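PDB 2WAD: penicillin-binding protein 2B from Streptococcus pneumoniae, which probably cross-links the peptides of neighbouring glycan strands in cell wall peptidoglycan as a transpeptidase of the elongasome, and binds penicillin. Local coordinates for residues Y523-L528 with A648-H653; T630-V635 with P652-L657. All coordinates share one frame; numbering follows the deposited sequence.

How the contacts relate
Both contacts lie in the transpeptidase domain, with centres about 10 Å apart. Contact 1 sets the start of helix 525-536 on the end of strand 645-650. Contact 2 joins the residues leading into strand 634-638 to the loop that follows strand 645-650. The two strands are antiparallel neighbours in the six-stranded sheet. Along the chain the order is 523-528, 630-635, then 648-657, and Pro652 and His653 belong to both contacts. Val649 N lies 2.8 Å from Ala634 O, a probable hydrogen bond that ties the contacts together. One hairpin thus meets the helix at one place and continues as paired loops at another. The Leu528 side chain lies about 10 Å from that of Ser386, the inferred nucleophile.

Contact 1: Y523-L528 with A648-H653; sequences YTPMQL and AVVFPH. With ZN (zinc ion), chain E.
Leu528 CG is anti to its carbonyl carbon (chi1 -67°), and chi2 of 158° then places CD1, which touches Val650 CG2 at 3.7 Å. Val650 CG2 is anti to its own carbonyl carbon, beside the backbone N. The two side chains cross at about a right angle. The same methyl of Val650 also meets the ring of Pro525, with CG2 4.1 Å from Pro525 CB. Two residues earlier on the strand, Ala648 CB packs against the helix backbone. Ala648 CB lies 3.7 Å from Leu528 C and also meets Leu528 CB and Pro525 O. All four residues are buried, and the side chains that meet are all apolar.

The helix start is fixed by a capping box. Gln527 N donates to Thr524 OG1 at 3.1 Å. Thr524 N donates back to Gln527 OE1 at 2.9 Å, in the plane of the Gln527 side-chain amide, on a lone pair of OE1. Gln527 NE2 is held by Ser489 O and Thr500 O.

Helix 525-536 thus rests on one face of the antiparallel sheet. Pro525 and Met526 reach on to strand 342-348, which pairs with strand 645-650. Val649 points away from the helix and packs on helix 661-676.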
loop_
_atom_site.group_PDB
_atom_site.type_symbol
_atom_site.label_atom_id
_atom_site.label_comp_id
_atom_site.label_asym_id
_atom_site.label_seq_id
_atom_site.Cartn_x
_atom_site.Cartn_y
_atom_site.Cartn_z
ATOM N N TYR A 523 -5.220 15.073 -6.016
ATOM C CA TYR A 523 -4.033 14.254 -5.849
ATOM C C TYR A 523 -3.996 13.632 -4.450
ATOM O O TYR A 523 -4.654 14.137 -3.526
ATOM C CB TYR A 523 -2.798 15.141 -6.033
ATOM C CG TYR A 523 -2.735 15.895 -7.348
ATOM C CD1 TYR A 523 -2.978 15.260 -8.580
ATOM C CD2 TYR A 523 -2.458 17.242 -7.364
ATOM C CE1 TYR A 523 -2.908 15.950 -9.784
ATOM C CE2 TYR A 523 -2.412 17.946 -8.549
ATOM C CZ TYR A 523 -2.602 17.297 -9.752
ATOM O OH TYR A 523 -2.534 18.052 -10.908
ATOM N N THR A 524 -3.242 12.545 -4.296
ATOM C CA THR A 524 -3.051 11.918 -2.985
ATOM C C THR A 524 -1.926 12.621 -2.198
ATOM O O THR A 524 -1.105 13.327 -2.761
ATOM C CB THR A 524 -2.601 10.460 -3.114
ATOM O OG1 THR A 524 -1.270 10.446 -3.632
ATOM C CG2 THR A 524 -3.513 9.645 -4.032
ATOM N N PRO A 525 -1.878 12.420 -0.874
ATOM C CA PRO A 525 -0.810 13.049 -0.094
ATOM C C PRO A 525 0.572 12.503 -0.486
ATOM O O PRO A 525 1.543 13.250 -0.428
ATOM C CB PRO A 525 -1.194 12.727 1.367
ATOM C CG PRO A 525 -2.701 12.540 1.338
ATOM C CD PRO A 525 -3.018 11.966 -0.048
ATOM N N MET A 526 0.679 11.231 -0.889
ATOM C CA MET A 526 1.946 10.676 -1.342
ATOM C C MET A 526 2.442 11.382 -2.605
ATOM O O MET A 526 3.632 11.715 -2.707
ATOM C CB MET A 526 1.844 9.145 -1.508
ATOM C CG MET A 526 3.119 8.428 -1.922
ATOM S SD MET A 526 4.384 8.485 -0.615
ATOM C CE MET A 526 3.529 7.597 0.680
ATOM N N GLN A 527 1.546 11.636 -3.558
ATOM C CA GLN A 527 1.895 12.391 -4.778
ATOM C C GLN A 527 2.414 13.798 -4.435
ATOM O O GLN A 527 3.384 14.296 -5.046
ATOM C CB GLN A 527 0.690 12.484 -5.729
ATOM C CG GLN A 527 0.285 11.147 -6.423
ATOM C CD GLN A 527 -0.959 11.285 -7.280
ATOM O OE1 GLN A 527 -1.994 11.708 -6.798
ATOM N NE2 GLN A 527 -0.870 10.921 -8.555
ATOM N N LEU A 528 1.745 14.454 -3.483
ATOM C CA LEU A 528 2.155 15.822 -3.087
ATOM C C LEU A 528 3.491 15.820 -2.334
ATOM O O LEU A 528 4.266 16.748 -2.499
ATOM C CB LEU A 528 1.047 16.547 -2.288
ATOM C CG LEU A 528 -0.194 16.851 -3.148
ATOM C CD1 LEU A 528 -1.450 17.043 -2.274
ATOM C CD2 LEU A 528 0.065 18.121 -3.917
ATOM N N ALA A 648 4.665 16.801 2.896
ATOM C CA ALA A 648 3.402 17.327 2.421
ATOM C C ALA A 648 2.354 17.192 3.497
ATOM O O ALA A 648 2.197 16.135 4.107
ATOM C CB ALA A 648 2.892 16.560 1.194
ATOM N N VAL A 649 1.560 18.240 3.640
ATOM C CA VAL A 649 0.516 18.233 4.649
ATOM C C VAL A 649 -0.755 18.611 3.931
ATOM O O VAL A 649 -0.777 19.596 3.200
ATOM C CB VAL A 649 0.797 19.227 5.816
ATOM C CG1 VAL A 649 -0.469 19.340 6.694
ATOM C CG2 VAL A 649 2.020 18.755 6.628
ATOM N N VAL A 650 -1.786 17.798 4.115
ATOM C CA VAL A 650 -3.024 17.976 3.369
ATOM C C VAL A 650 -4.133 18.060 4.406
ATOM O O VAL A 650 -4.360 17.118 5.155
ATOM C CB VAL A 650 -3.275 16.790 2.387
ATOM C CG1 VAL A 650 -4.615 16.953 1.689
ATOM C CG2 VAL A 650 -2.109 16.703 1.344
ATOM N N PHE A 651 -4.798 19.204 4.471
ATOM C CA PHE A 651 -5.794 19.456 5.509
ATOM C C PHE A 651 -6.964 20.117 4.810
ATOM O O PHE A 651 -7.028 21.341 4.733
ATOM C CB PHE A 651 -5.222 20.437 6.549
ATOM C CG PHE A 651 -5.970 20.438 7.868
ATOM C CD1 PHE A 651 -7.339 20.315 7.898
ATOM C CD2 PHE A 651 -5.286 20.575 9.078
ATOM C CE1 PHE A 651 -8.041 20.308 9.098
ATOM C CE2 PHE A 651 -5.975 20.574 10.295
ATOM C CZ PHE A 651 -7.362 20.447 10.300
ATOM N N PRO A 652 -7.886 19.314 4.274
ATOM C CA PRO A 652 -8.922 19.853 3.398
ATOM C C PRO A 652 -10.103 20.512 4.136
ATOM O O PRO A 652 -10.425 20.152 5.256
ATOM C CB PRO A 652 -9.402 18.616 2.638
ATOM C CG PRO A 652 -9.025 17.450 3.512
ATOM C CD PRO A 652 -7.877 17.838 4.334
ATOM N N HIS A 653 -10.729 21.487 3.494
ATOM C CA HIS A 653 -11.935 22.154 3.968
ATOM C C HIS A 653 -11.851 22.663 5.400
ATOM O O HIS A 653 -12.758 22.467 6.199
ATOM C CB HIS A 653 -13.162 21.276 3.717
ATOM C CG HIS A 653 -13.302 20.873 2.282
ATOM N ND1 HIS A 653 -13.533 21.796 1.284
ATOM C CD2 HIS A 653 -13.212 19.668 1.669
ATOM C CE1 HIS A 653 -13.592 21.176 0.115
ATOM N NE2 HIS A 653 -13.378 19.889 0.317
HETATM ZN ZN ZN E . -12.723 18.499 -0.974
HETATM O O HOH W 1 -13.649 16.598 -0.234
HETATM O O HOH W 2 -10.558 18.137 -1.128
#

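Contact 2: T630-V635 with P652-L657; sequences TNTNAV and PHNTNL. With ZN (zinc ion), chain E.
Thr630 O meets the backbone of His653 and Asn654 where two loops run side by side. These loops extend the antiparallel hairpin of strands 634-638 and 645-650 in the transpeptidase sheet. Thr630 O accepts a weak, bent hydrogen bond from Asn654 N, 2.9 Å long with an angle of 123° at the hydrogen. Thr630 O is equally near Asn654 O, at 2.9 Å, with no bond between the two oxygens.

Asn631 comes next and makes the straighter bond. Asn631 OD1 accepts from His653 N at 3.1 Å, with an N-H...O angle of 167°. The donor sits above the carbonyl plane of the amide. Asn631 CG is anti to the carbonyl carbon (chi1 -62°), which sets CG against Pro652 CA. The amide lies along with it, Asn631 ND2 3.7 Å from Pro652 CB. ND2 also makes a weak hydrogen bond to Val383 O. Asn631 OD1 stands over the centre of the His653 ring as well, 3.9 Å above its plane.

Thr632 packs by its methyl. Thr632 CG2 is 3.4 Å from Asn654 CB, and the two side chains cross obliquely. Thr632 OG1 is buried here without a polar partner in the model. Asn654 ND2 donates a hydrogen bond to Glu331 OE1, while its OD1 accepts from Asn656 N in an Asx turn.

Asn633 turns to other partners. Its OD1 accepts from Phe651 N, and its ND2 donates to Pro384 O. The Asn633 side chain is about 8 Å from that of Ser386. The His653 ring binds a zinc ion, with His653 NE2 2.0 Å from the metal, and two waters are also bound to the zinc.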
loop_
_atom_site.group_PDB
_atom_site.type_symbol
_atom_site.label_atom_id
_atom_site.label_comp_id
_atom_site.label_asym_id
_atom_site.label_seq_id
_atom_site.Cartn_x
_atom_site.Cartn_y
_atom_site.Cartn_z
ATOM N N THR A 630 -12.258 25.643 2.533
ATOM C CA THR A 630 -11.204 25.534 1.530
ATOM C C THR A 630 -9.941 24.908 2.126
ATOM O O THR A 630 -9.848 24.728 3.339
ATOM C CB THR A 630 -10.860 26.916 0.954
ATOM O OG1 THR A 630 -10.410 27.784 2.008
ATOM C CG2 THR A 630 -12.080 27.513 0.248
ATOM N N ASN A 631 -8.957 24.592 1.285
ATOM C CA ASN A 631 -7.791 23.818 1.737
ATOM C C ASN A 631 -6.642 24.637 2.374
ATOM O O ASN A 631 -6.264 25.711 1.872
ATOM C CB ASN A 631 -7.368 22.790 0.665
ATOM C CG ASN A 631 -8.474 21.750 0.373
ATOM O OD1 ASN A 631 -9.653 21.989 0.676
ATOM N ND2 ASN A 631 -8.096 20.577 -0.161
ATOM N N THR A 632 -6.139 24.146 3.516
ATOM C CA THR A 632 -4.922 24.656 4.171
ATOM C C THR A 632 -3.666 23.770 3.973
ATOM O O THR A 632 -2.975 23.383 4.919
ATOM C CB THR A 632 -5.187 25.048 5.653
ATOM O OG1 THR A 632 -4.965 23.951 6.547
ATOM C CG2 THR A 632 -6.618 25.485 5.821
ATOM N N ASN A 633 -3.342 23.452 2.726
ATOM C CA ASN A 633 -2.288 22.466 2.469
ATOM C C ASN A 633 -0.912 23.128 2.514
ATOM O O ASN A 633 -0.805 24.343 2.406
ATOM C CB ASN A 633 -2.522 21.843 1.086
ATOM C CG ASN A 633 -3.873 21.142 0.972
ATOM O OD1 ASN A 633 -4.467 20.685 1.968
ATOM N ND2 ASN A 633 -4.380 21.081 -0.254
ATOM N N ALA A 634 0.157 22.347 2.642
ATOM C CA ALA A 634 1.498 22.940 2.672
ATOM C C ALA A 634 2.503 21.876 2.238
ATOM O O ALA A 634 2.318 20.709 2.532
ATOM C CB ALA A 634 1.841 23.433 4.097
ATOM N N VAL A 635 3.563 22.287 1.546
ATOM C CA VAL A 635 4.701 21.415 1.253
ATOM C C VAL A 635 5.977 22.147 1.697
ATOM O O VAL A 635 6.022 23.368 1.672
ATOM C CB VAL A 635 4.773 21.049 -0.267
ATOM C CG1 VAL A 635 3.547 20.270 -0.703
ATOM C CG2 VAL A 635 4.913 22.291 -1.144
ATOM N N PRO A 652 -7.886 19.314 4.274
ATOM C CA PRO A 652 -8.922 19.853 3.398
ATOM C C PRO A 652 -10.103 20.512 4.136
ATOM O O PRO A 652 -10.425 20.152 5.256
ATOM C CB PRO A 652 -9.402 18.616 2.638
ATOM C CG PRO A 652 -9.025 17.450 3.512
ATOM C CD PRO A 652 -7.877 17.838 4.334
ATOM N N HIS A 653 -10.729 21.487 3.494
ATOM C CA HIS A 653 -11.935 22.154 3.968
ATOM C C HIS A 653 -11.851 22.663 5.400
ATOM O O HIS A 653 -12.758 22.467 6.199
ATOM C CB HIS A 653 -13.162 21.276 3.717
ATOM C CG HIS A 653 -13.302 20.873 2.282
ATOM N ND1 HIS A 653 -13.533 21.796 1.284
ATOM C CD2 HIS A 653 -13.212 19.668 1.669
ATOM C CE1 HIS A 653 -13.592 21.176 0.115
ATOM N NE2 HIS A 653 -13.378 19.889 0.317
ATOM N N ASN A 654 -10.734 23.305 5.720
ATOM C CA ASN A 654 -10.555 24.018 6.974
ATOM C C ASN A 654 -10.922 25.472 6.689
ATOM O O ASN A 654 -10.336 26.101 5.813
ATOM C CB ASN A 654 -9.109 23.876 7.489
ATOM C CG ASN A 654 -8.900 24.495 8.875
ATOM O OD1 ASN A 654 -9.360 25.609 9.139
ATOM N ND2 ASN A 654 -8.225 23.766 9.769
ATOM N N THR A 655 -11.934 25.982 7.383
ATOM C CA THR A 655 -12.472 27.314 7.102
ATOM C C THR A 655 -11.793 28.408 7.928
ATOM O O THR A 655 -12.150 29.578 7.814
ATOM C CB THR A 655 -14.027 27.404 7.318
ATOM O OG1 THR A 655 -14.381 26.919 8.619
ATOM C CG2 THR A 655 -14.806 26.604 6.281
ATOM N N ASN A 656 -10.817 28.056 8.759
ATOM C CA ASN A 656 -10.062 29.077 9.489
ATOM C C ASN A 656 -9.310 30.100 8.637
ATOM O O ASN A 656 -8.278 29.787 8.033
ATOM C CB ASN A 656 -9.060 28.429 10.440
ATOM C CG ASN A 656 -9.588 28.346 11.837
ATOM O OD1 ASN A 656 -10.714 28.762 12.095
ATOM N ND2 ASN A 656 -8.792 27.806 12.749
ATOM N N LEU A 657 -9.792 31.338 8.643
ATOM C CA LEU A 657 -9.167 32.393 7.835
ATOM C C LEU A 657 -8.261 33.313 8.665
ATOM O O LEU A 657 -7.546 34.163 8.114
ATOM C CB LEU A 657 -10.209 33.169 7.004
ATOM C CG LEU A 657 -11.350 33.945 7.678
ATOM C CD1 LEU A 657 -10.923 35.384 7.999
ATOM C CD2 LEU A 657 -12.614 33.960 6.817
HETATM ZN ZN ZN E . -12.723 18.499 -0.974
HETATM O O HOH W 1 -13.649 16.598 -0.234
HETATM O O HOH W 2 -10.558 18.137 -1.128
#